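Local structure of mannitol dehydrogenase (Helicobacter pylori, 3TWO) at residues M1-K13 against P19-L33. The protein probably reduces cinnamyl aldehydes to the corresponding alcohols, and the reverse, as a zinc-dependent, NADP(H)-binding dehydrogenase of the medium-chain alcohol dehydrogenase family. Residues are numbered along the deposited sequence; the frame is centred on the assembly and turned at random.
Sequences MRVQSKGFAIFSK and PHDFSRHAVGPRDVL
Val3, Ser5 and Gly7 pair with Arg24, Phe22 and His20 as the hydrogen-bonded sites of an antiparallel ladder, two backbone bonds to each pair. The straightest runs from Phe22 N to Ser5 O (3.1 Å). Among side chains, Arg2 grips Ser23 side-on: NE (3.0 Å) and NH2 (3.2 Å) both donate to Ser23 OG, which lies in the guanidinium plane, while Arg24 O sits over one face of that group. The Arg2 chain bends at chi3 (56°), which brings the guanidinium across the neighbouring strand, over the Arg24-His25 peptide.

On the face shared by Ser5 and Phe22, Ser5 CB makes a CH-pi contact 3.6 Å from the centroid of the Phe22 ring. Phe22 chi1 of 66° sets CG between backbone N and carbonyl carbon, laying the ring across the opposite strand, with its edge at Gly7 N. The ring edge, at CE1, stands over one face of the Arg24 guanidinium, whose nitrogens bond to Met129 O and Ser133; Ser5 OG bonds to Asn135. Farther along, the Phe11 edge meets the His20 face in a T-shaped pair (centroids 5.5 Å apart, planes at 88°), and Ala9 CB touches His20 CB at 3.5 Å.

Apolar contacts join Val3 CG2 to Val27 CG2 and Val3 CG1 to Leu33 CD1, each at 4.0 Å. The whole is a twisted N-terminal beta hairpin, packed against strand 135-139 of the GroES-like catalytic domain.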
ATOM      1  N   MET B   1       0.846  41.882  24.359  1.00 46.70           N
ATOM      2  CA  MET B   1      -0.061  41.350  25.427  1.00 46.90           C
ATOM      3  C   MET B   1      -0.679  40.005  24.980  1.00 44.12           C
ATOM      4  O   MET B   1      -1.184  39.901  23.859  1.00 42.50           O
ATOM      5  CB  MET B   1      -1.166  42.350  25.778  1.00 47.92           C
ATOM      6  CG  MET B   1      -0.700  43.583  26.588  1.00 54.70           C
ATOM      7  SD  MET B   1       0.676  43.305  27.765  1.00 67.62           S
ATOM      8  CE  MET B   1       2.126  44.073  26.969  1.00 64.76           C
ATOM      9  N   ARG B   2      -0.611  38.993  25.845  1.00 41.84           N
ATOM     10  CA  ARG B   2      -1.235  37.695  25.573  1.00 40.06           C
ATOM     11  C   ARG B   2      -2.731  37.863  25.395  1.00 38.69           C
ATOM     12  O   ARG B   2      -3.328  38.733  25.977  1.00 38.98           O
ATOM     13  CB  ARG B   2      -0.904  36.702  26.697  1.00 40.30           C
ATOM     14  CG  ARG B   2       0.619  36.365  26.792  1.00 40.75           C
ATOM     15  CD  ARG B   2       0.976  35.257  27.800  1.00 38.59           C
ATOM     16  NE  ARG B   2       0.254  34.012  27.529  1.00 37.96           N
ATOM     17  CZ  ARG B   2       0.597  33.109  26.626  1.00 37.85           C
ATOM     18  NH1 ARG B   2       1.663  33.294  25.885  1.00 40.13           N
ATOM     19  NH2 ARG B   2      -0.145  32.026  26.443  1.00 37.77           N
ATOM     20  N   VAL B   3      -3.342  37.042  24.560  1.00 37.45           N
ATOM     21  CA  VAL B   3      -4.782  37.122  24.328  1.00 36.71           C
ATOM     22  C   VAL B   3      -5.463  36.232  25.371  1.00 36.01           C
ATOM     23  O   VAL B   3      -5.061  35.072  25.545  1.00 36.02           O
ATOM     24  CB  VAL B   3      -5.108  36.625  22.859  1.00 36.46           C
ATOM     25  CG1 VAL B   3      -6.605  36.418  22.633  1.00 35.03           C
ATOM     26  CG2 VAL B   3      -4.509  37.585  21.808  1.00 36.24           C
ATOM     27  N   GLN B   4      -6.459  36.762  26.081  1.00 35.22           N
ATOM     28  CA  GLN B   4      -7.224  35.969  27.048  1.00 34.94           C
ATOM     29  C   GLN B   4      -8.274  35.123  26.324  1.00 34.15           C
ATOM     30  O   GLN B   4      -8.882  35.559  25.337  1.00 33.43           O
ATOM     31  CB  GLN B   4      -7.879  36.849  28.111  1.00 35.81           C
ATOM     32  CG  GLN B   4      -6.849  37.621  28.959  1.00 38.10           C
ATOM     33  CD  GLN B   4      -5.792  36.687  29.543  1.00 40.30           C
ATOM     34  OE1 GLN B   4      -4.600  36.936  29.425  1.00 45.97           O
ATOM     35  NE2 GLN B   4      -6.225  35.599  30.150  1.00 40.03           N
ATOM     36  N   SER B   5      -8.463  33.895  26.769  1.00 33.08           N
ATOM     37  CA  SER B   5      -9.384  33.034  26.067  1.00 32.51           C
ATOM     38  C   SER B   5     -10.199  32.193  26.991  1.00 32.25           C
ATOM     39  O   SER B   5      -9.870  32.060  28.158  1.00 31.34           O
ATOM     40  CB  SER B   5      -8.643  32.093  25.107  1.00 32.40           C
ATOM     41  OG  SER B   5      -7.758  32.784  24.271  1.00 32.86           O
ATOM     42  N   LYS B   6     -11.246  31.565  26.432  1.00 32.07           N
ATOM     43  CA  LYS B   6     -11.941  30.516  27.150  1.00 32.54           C
ATOM     44  C   LYS B   6     -12.438  29.406  26.254  1.00 30.51           C
ATOM     45  O   LYS B   6     -12.626  29.587  25.066  1.00 29.41           O
ATOM     46  CB  LYS B   6     -13.049  31.074  28.042  1.00 34.00           C
ATOM     47  CG  LYS B   6     -13.842  32.192  27.421  1.00 37.68           C
ATOM     48  CD  LYS B   6     -14.772  32.776  28.463  1.00 41.67           C
ATOM     49  CE  LYS B   6     -15.573  33.929  27.922  1.00 44.14           C
ATOM     50  NZ  LYS B   6     -16.939  33.807  28.512  1.00 48.10           N
ATOM     51  N   GLY B   7     -12.668  28.257  26.854  1.00 30.25           N
ATOM     52  CA  GLY B   7     -13.053  27.089  26.094  1.00 29.82           C
ATOM     53  C   GLY B   7     -13.437  25.918  26.956  1.00 30.02           C
ATOM     54  O   GLY B   7     -13.700  26.051  28.139  1.00 29.97           O
ATOM     55  N   PHE B   8     -13.480  24.764  26.310  1.00 29.19           N
ATOM     56  CA  PHE B   8     -13.911  23.536  26.918  1.00 29.73           C
ATOM     57  C   PHE B   8     -12.747  22.572  26.867  1.00 29.30           C
ATOM     58  O   PHE B   8     -12.362  22.136  25.764  1.00 28.17           O
ATOM     59  CB  PHE B   8     -15.163  23.004  26.179  1.00 29.30           C
ATOM     60  CG  PHE B   8     -16.341  23.916  26.344  1.00 29.92           C
ATOM     61  CD1 PHE B   8     -16.601  24.907  25.388  1.00 32.11           C
ATOM     62  CD2 PHE B   8     -17.086  23.892  27.517  1.00 30.80           C
ATOM     63  CE1 PHE B   8     -17.662  25.830  25.557  1.00 32.74           C
ATOM     64  CE2 PHE B   8     -18.143  24.822  27.721  1.00 32.67           C
ATOM     65  CZ  PHE B   8     -18.432  25.780  26.717  1.00 34.42           C
ATOM     66  N   ALA B   9     -12.170  22.334  28.061  1.00 27.47           N
ATOM     67  CA  ALA B   9     -10.985  21.511  28.266  1.00 27.45           C
ATOM     68  C   ALA B   9     -11.288  20.172  28.951  1.00 27.77           C
ATOM     69  O   ALA B   9     -12.189  20.074  29.806  1.00 25.35           O
ATOM     70  CB  ALA B   9      -9.863  22.286  29.108  1.00 25.42           C
ATOM     71  N   ILE B  10     -10.469  19.165  28.616  1.00 28.20           N
ATOM     72  CA  ILE B  10     -10.465  17.879  29.353  1.00 29.09           C
ATOM     73  C   ILE B  10      -9.126  17.691  30.052  1.00 29.97           C
ATOM     74  O   ILE B  10      -8.066  17.975  29.463  1.00 30.82           O
ATOM     75  CB  ILE B  10     -10.801  16.728  28.365  1.00 29.41           C
ATOM     76  CG1 ILE B  10     -10.790  15.368  29.075  1.00 29.86           C
ATOM     77  CG2 ILE B  10      -9.857  16.772  27.113  1.00 25.77           C
ATOM     78  CD1 ILE B  10     -11.177  14.183  28.135  1.00 30.59           C
ATOM     79  N   PHE B  11      -9.132  17.260  31.311  1.00 31.08           N
ATOM     80  CA  PHE B  11      -7.887  17.266  32.066  1.00 33.08           C
ATOM     81  C   PHE B  11      -7.135  15.947  32.154  1.00 34.06           C
ATOM     82  O   PHE B  11      -5.987  15.905  32.659  1.00 34.83           O
ATOM     83  CB  PHE B  11      -8.138  17.761  33.468  1.00 33.05           C
ATOM     84  CG  PHE B  11      -8.032  19.245  33.587  1.00 37.50           C
ATOM     85  CD1 PHE B  11      -9.025  20.077  33.015  1.00 37.57           C
ATOM     86  CD2 PHE B  11      -6.926  19.830  34.243  1.00 37.23           C
ATOM     87  CE1 PHE B  11      -8.939  21.482  33.113  1.00 39.20           C
ATOM     88  CE2 PHE B  11      -6.822  21.239  34.346  1.00 41.72           C
ATOM     89  CZ  PHE B  11      -7.853  22.069  33.777  1.00 39.99           C
ATOM     90  N   SER B  12      -7.805  14.871  31.795  1.00 33.52           N
ATOM     91  CA  SER B  12      -7.142  13.602  31.632  1.00 34.59           C
ATOM     92  C   SER B  12      -8.119  12.708  30.870  1.00 34.65           C
ATOM     93  O   SER B  12      -9.264  13.069  30.663  1.00 34.40           O
ATOM     94  CB  SER B  12      -6.747  12.968  32.948  1.00 34.10           C
ATOM     95  OG  SER B  12      -7.885  12.407  33.543  1.00 37.20           O
ATOM     96  N   LYS B  13      -7.651  11.540  30.478  1.00 36.01           N
ATOM     97  CA  LYS B  13      -8.313  10.751  29.447  1.00 37.42           C
ATOM     98  C   LYS B  13      -9.679  10.233  29.877  1.00 37.17           C
ATOM     99  O   LYS B  13     -10.488   9.934  29.047  1.00 38.54           O
ATOM    100  CB  LYS B  13      -7.422   9.554  29.106  1.00 37.56           C
ATOM    101  CG  LYS B  13      -7.371   8.568  30.291  1.00 41.51           C
ATOM    102  CD  LYS B  13      -6.146   7.758  30.325  1.00 45.00           C
ATOM    103  CE  LYS B  13      -6.142   6.743  29.277  1.00 46.13           C
ATOM    104  NZ  LYS B  13      -5.182   5.802  29.857  1.00 51.41           N
ATOM    105  N   PRO B  19     -15.583  24.131  31.450  1.00 36.06           N
ATOM    106  CA  PRO B  19     -15.144  25.501  31.086  1.00 36.05           C
ATOM    107  C   PRO B  19     -13.734  25.749  31.587  1.00 35.54           C
ATOM    108  O   PRO B  19     -13.417  25.434  32.712  1.00 35.94           O
ATOM    109  CB  PRO B  19     -16.148  26.417  31.842  1.00 36.28           C
ATOM    110  CG  PRO B  19     -17.417  25.566  31.819  1.00 37.71           C
ATOM    111  CD  PRO B  19     -16.912  24.138  32.106  1.00 36.50           C
ATOM    112  N   HIS B  20     -12.870  26.285  30.751  1.00 35.21           N
ATOM    113  CA  HIS B  20     -11.495  26.480  31.162  1.00 34.68           C
ATOM    114  C   HIS B  20     -11.085  27.849  30.648  1.00 35.77           C
ATOM    115  O   HIS B  20     -11.261  28.151  29.442  1.00 35.12           O
ATOM    116  CB  HIS B  20     -10.646  25.360  30.539  1.00 34.06           C
ATOM    117  CG  HIS B  20      -9.178  25.445  30.826  1.00 33.39           C
ATOM    118  ND1 HIS B  20      -8.664  25.476  32.109  1.00 34.71           N
ATOM    119  CD2 HIS B  20      -8.104  25.453  29.992  1.00 32.02           C
ATOM    120  CE1 HIS B  20      -7.341  25.540  32.055  1.00 34.98           C
ATOM    121  NE2 HIS B  20      -6.976  25.516  30.780  1.00 36.21           N
ATOM    122  N   ASP B  21     -10.577  28.679  31.564  1.00 34.96           N
ATOM    123  CA  ASP B  21      -9.936  29.933  31.226  1.00 35.35           C
ATOM    124  C   ASP B  21      -8.490  29.696  30.922  1.00 35.02           C
ATOM    125  O   ASP B  21      -7.822  28.954  31.634  1.00 34.26           O
ATOM    126  CB  ASP B  21      -9.982  30.905  32.428  1.00 36.12           C
ATOM    127  CG  ASP B  21     -11.410  31.270  32.821  1.00 39.05           C
ATOM    128  OD1 ASP B  21     -12.272  31.461  31.917  1.00 38.90           O
ATOM    129  OD2 ASP B  21     -11.664  31.358  34.041  1.00 43.56           O
ATOM    130  N   PHE B  22      -7.993  30.364  29.877  1.00 34.60           N
ATOM    131  CA  PHE B  22      -6.584  30.264  29.491  1.00 34.35           C
ATOM    132  C   PHE B  22      -6.178  31.481  28.703  1.00 35.15           C
ATOM    133  O   PHE B  22      -6.940  32.434  28.598  1.00 34.73           O
ATOM    134  CB  PHE B  22      -6.274  28.970  28.693  1.00 32.91           C
ATOM    135  CG  PHE B  22      -6.931  28.890  27.349  1.00 30.96           C
ATOM    136  CD1 PHE B  22      -6.174  29.014  26.187  1.00 29.60           C
ATOM    137  CD2 PHE B  22      -8.317  28.690  27.234  1.00 28.86           C
ATOM    138  CE1 PHE B  22      -6.785  28.880  24.889  1.00 28.33           C
ATOM    139  CE2 PHE B  22      -8.939  28.581  25.975  1.00 29.82           C
ATOM    140  CZ  PHE B  22      -8.175  28.635  24.786  1.00 27.39           C
ATOM    141  N   SER B  23      -4.956  31.459  28.186  1.00 35.31           N
ATOM    142  CA  SER B  23      -4.472  32.543  27.368  1.00 36.17           C
ATOM    143  C   SER B  23      -3.671  31.977  26.184  1.00 35.50           C
ATOM    144  O   SER B  23      -3.132  30.846  26.230  1.00 34.89           O
ATOM    145  CB  SER B  23      -3.642  33.542  28.218  1.00 37.37           C
ATOM    146  OG  SER B  23      -2.371  32.974  28.491  1.00 37.93           O
ATOM    147  N   ARG B  24      -3.616  32.749  25.113  1.00 35.16           N
ATOM    148  CA  ARG B  24      -2.820  32.360  23.934  1.00 34.37           C
ATOM    149  C   ARG B  24      -1.718  33.392  23.707  1.00 35.10           C
ATOM    150  O   ARG B  24      -1.781  34.494  24.253  1.00 34.16           O
ATOM    151  CB  ARG B  24      -3.718  32.337  22.707  1.00 33.65           C
ATOM    152  CG  ARG B  24      -4.873  31.359  22.779  1.00 32.45           C
ATOM    153  CD  ARG B  24      -5.779  31.510  21.556  1.00 27.51           C
ATOM    154  NE  ARG B  24      -6.836  30.487  21.456  1.00 30.44           N
ATOM    155  CZ  ARG B  24      -6.683  29.190  21.123  1.00 29.45           C
ATOM    156  NH1 ARG B  24      -5.465  28.657  20.919  1.00 28.69           N
ATOM    157  NH2 ARG B  24      -7.773  28.412  20.987  1.00 25.46           N
ATOM    158  N   HIS B  25      -0.727  33.047  22.876  1.00 34.87           N
ATOM    159  CA  HIS B  25       0.301  34.022  22.480  1.00 35.40           C
ATOM    160  C   HIS B  25      -0.270  35.346  21.888  1.00 35.12           C
ATOM    161  O   HIS B  25      -1.328  35.367  21.237  1.00 33.22           O
ATOM    162  CB  HIS B  25       1.340  33.394  21.521  1.00 35.04           C
ATOM    163  CG  HIS B  25       0.830  33.117  20.135  1.00 36.39           C
ATOM    164  ND1 HIS B  25       0.547  31.831  19.687  1.00 33.56           N
ATOM    165  CD2 HIS B  25       0.652  33.936  19.065  1.00 34.26           C
ATOM    166  CE1 HIS B  25       0.193  31.883  18.409  1.00 31.70           C
ATOM    167  NE2 HIS B  25       0.257  33.141  18.008  1.00 34.23           N
ATOM    168  N   ALA B  26       0.461  36.428  22.140  1.00 35.92           N
ATOM    169  CA  ALA B  26       0.179  37.757  21.589  1.00 35.66           C
ATOM    170  C   ALA B  26       0.085  37.675  20.063  1.00 35.34           C
ATOM    171  O   ALA B  26       0.677  36.788  19.427  1.00 33.73           O
ATOM    172  CB  ALA B  26       1.308  38.745  22.005  1.00 35.75           C
ATOM    173  N   VAL B  27      -0.668  38.607  19.483  1.00 36.19           N
ATOM    174  CA  VAL B  27      -0.773  38.757  18.035  1.00 36.40           C
ATOM    175  C   VAL B  27       0.523  39.312  17.446  1.00 37.29           C
ATOM    176  O   VAL B  27       0.840  40.464  17.645  1.00 38.52           O
ATOM    177  CB  VAL B  27      -1.960  39.677  17.662  1.00 36.70           C
ATOM    178  CG1 VAL B  27      -2.157  39.666  16.179  1.00 35.38           C
ATOM    179  CG2 VAL B  27      -3.280  39.230  18.405  1.00 35.89           C
ATOM    180  N   GLY B  28       1.271  38.479  16.731  1.00 38.24           N
ATOM    181  CA  GLY B  28       2.586  38.877  16.237  1.00 39.40           C
ATOM    182  C   GLY B  28       2.348  39.614  14.940  1.00 41.00           C
ATOM    183  O   GLY B  28       1.223  39.644  14.456  1.00 41.09           O
ATOM    184  N   PRO B  29       3.397  40.211  14.346  1.00 42.15           N
ATOM    185  CA  PRO B  29       3.101  41.093  13.196  1.00 42.42           C
ATOM    186  C   PRO B  29       2.471  40.365  12.005  1.00 41.41           C
ATOM    187  O   PRO B  29       1.783  41.013  11.223  1.00 41.70           O
ATOM    188  CB  PRO B  29       4.479  41.694  12.843  1.00 44.21           C
ATOM    189  CG  PRO B  29       5.446  40.716  13.360  1.00 43.82           C
ATOM    190  CD  PRO B  29       4.836  40.127  14.616  1.00 42.56           C
ATOM    191  N   ARG B  30       2.650  39.034  11.907  1.00 40.06           N
ATOM    192  CA  ARG B  30       2.007  38.227  10.847  1.00 39.50           C
ATOM    193  C   ARG B  30       0.795  37.401  11.298  1.00 37.93           C
ATOM    194  O   ARG B  30       0.301  36.584  10.525  1.00 38.26           O
ATOM    195  CB  ARG B  30       2.990  37.229  10.231  1.00 39.25           C
ATOM    196  CG  ARG B  30       4.178  37.775   9.483  1.00 45.33           C
ATOM    197  CD  ARG B  30       3.794  38.324   8.128  1.00 50.50           C
ATOM    198  NE  ARG B  30       4.013  39.745   8.172  1.00 58.62           N
ATOM    199  CZ  ARG B  30       5.028  40.379   7.574  1.00 62.47           C
ATOM    200  NH1 ARG B  30       5.911  39.710   6.821  1.00 61.48           N
ATOM    201  NH2 ARG B  30       5.152  41.695   7.730  1.00 61.52           N
ATOM    202  N   ASP B  31       0.343  37.564  12.540  1.00 37.25           N
ATOM    203  CA  ASP B  31      -0.787  36.772  13.079  1.00 35.32           C
ATOM    204  C   ASP B  31      -2.120  37.475  12.819  1.00 35.08           C
ATOM    205  O   ASP B  31      -2.173  38.699  12.599  1.00 35.10           O
ATOM    206  CB  ASP B  31      -0.655  36.593  14.608  1.00 34.47           C
ATOM    207  CG  ASP B  31       0.499  35.684  15.017  1.00 35.80           C
ATOM    208  OD1 ASP B  31       0.852  34.768  14.238  1.00 32.81           O
ATOM    209  OD2 ASP B  31       1.049  35.888  16.137  1.00 37.07           O
ATOM    210  N   VAL B  32      -3.190  36.701  12.907  1.00 34.26           N
ATOM    211  CA  VAL B  32      -4.540  37.245  13.049  1.00 34.60           C
ATOM    212  C   VAL B  32      -5.235  36.599  14.247  1.00 34.84           C
ATOM    213  O   VAL B  32      -4.976  35.439  14.581  1.00 33.71           O
ATOM    214  CB  VAL B  32      -5.401  36.980  11.782  1.00 34.88           C
ATOM    215  CG1 VAL B  32      -4.700  37.586  10.578  1.00 34.48           C
ATOM    216  CG2 VAL B  32      -5.664  35.448  11.563  1.00 31.16           C
ATOM    217  N   LEU B  33      -6.085  37.387  14.893  1.00 34.99           N
ATOM    218  CA  LEU B  33      -6.925  36.981  16.029  1.00 33.98           C
ATOM    219  C   LEU B  33      -8.309  36.743  15.462  1.00 33.10           C
ATOM    220  O   LEU B  33      -8.918  37.648  14.887  1.00 34.84           O
ATOM    221  CB  LEU B  33      -7.002  38.135  17.053  1.00 34.07           C
ATOM    222  CG  LEU B  33      -8.007  38.059  18.197  1.00 33.84           C
ATOM    223  CD1 LEU B  33      -7.901  36.739  18.880  1.00 32.70           C
ATOM    224  CD2 LEU B  33      -7.819  39.265  19.210  1.00 39.01           C
TER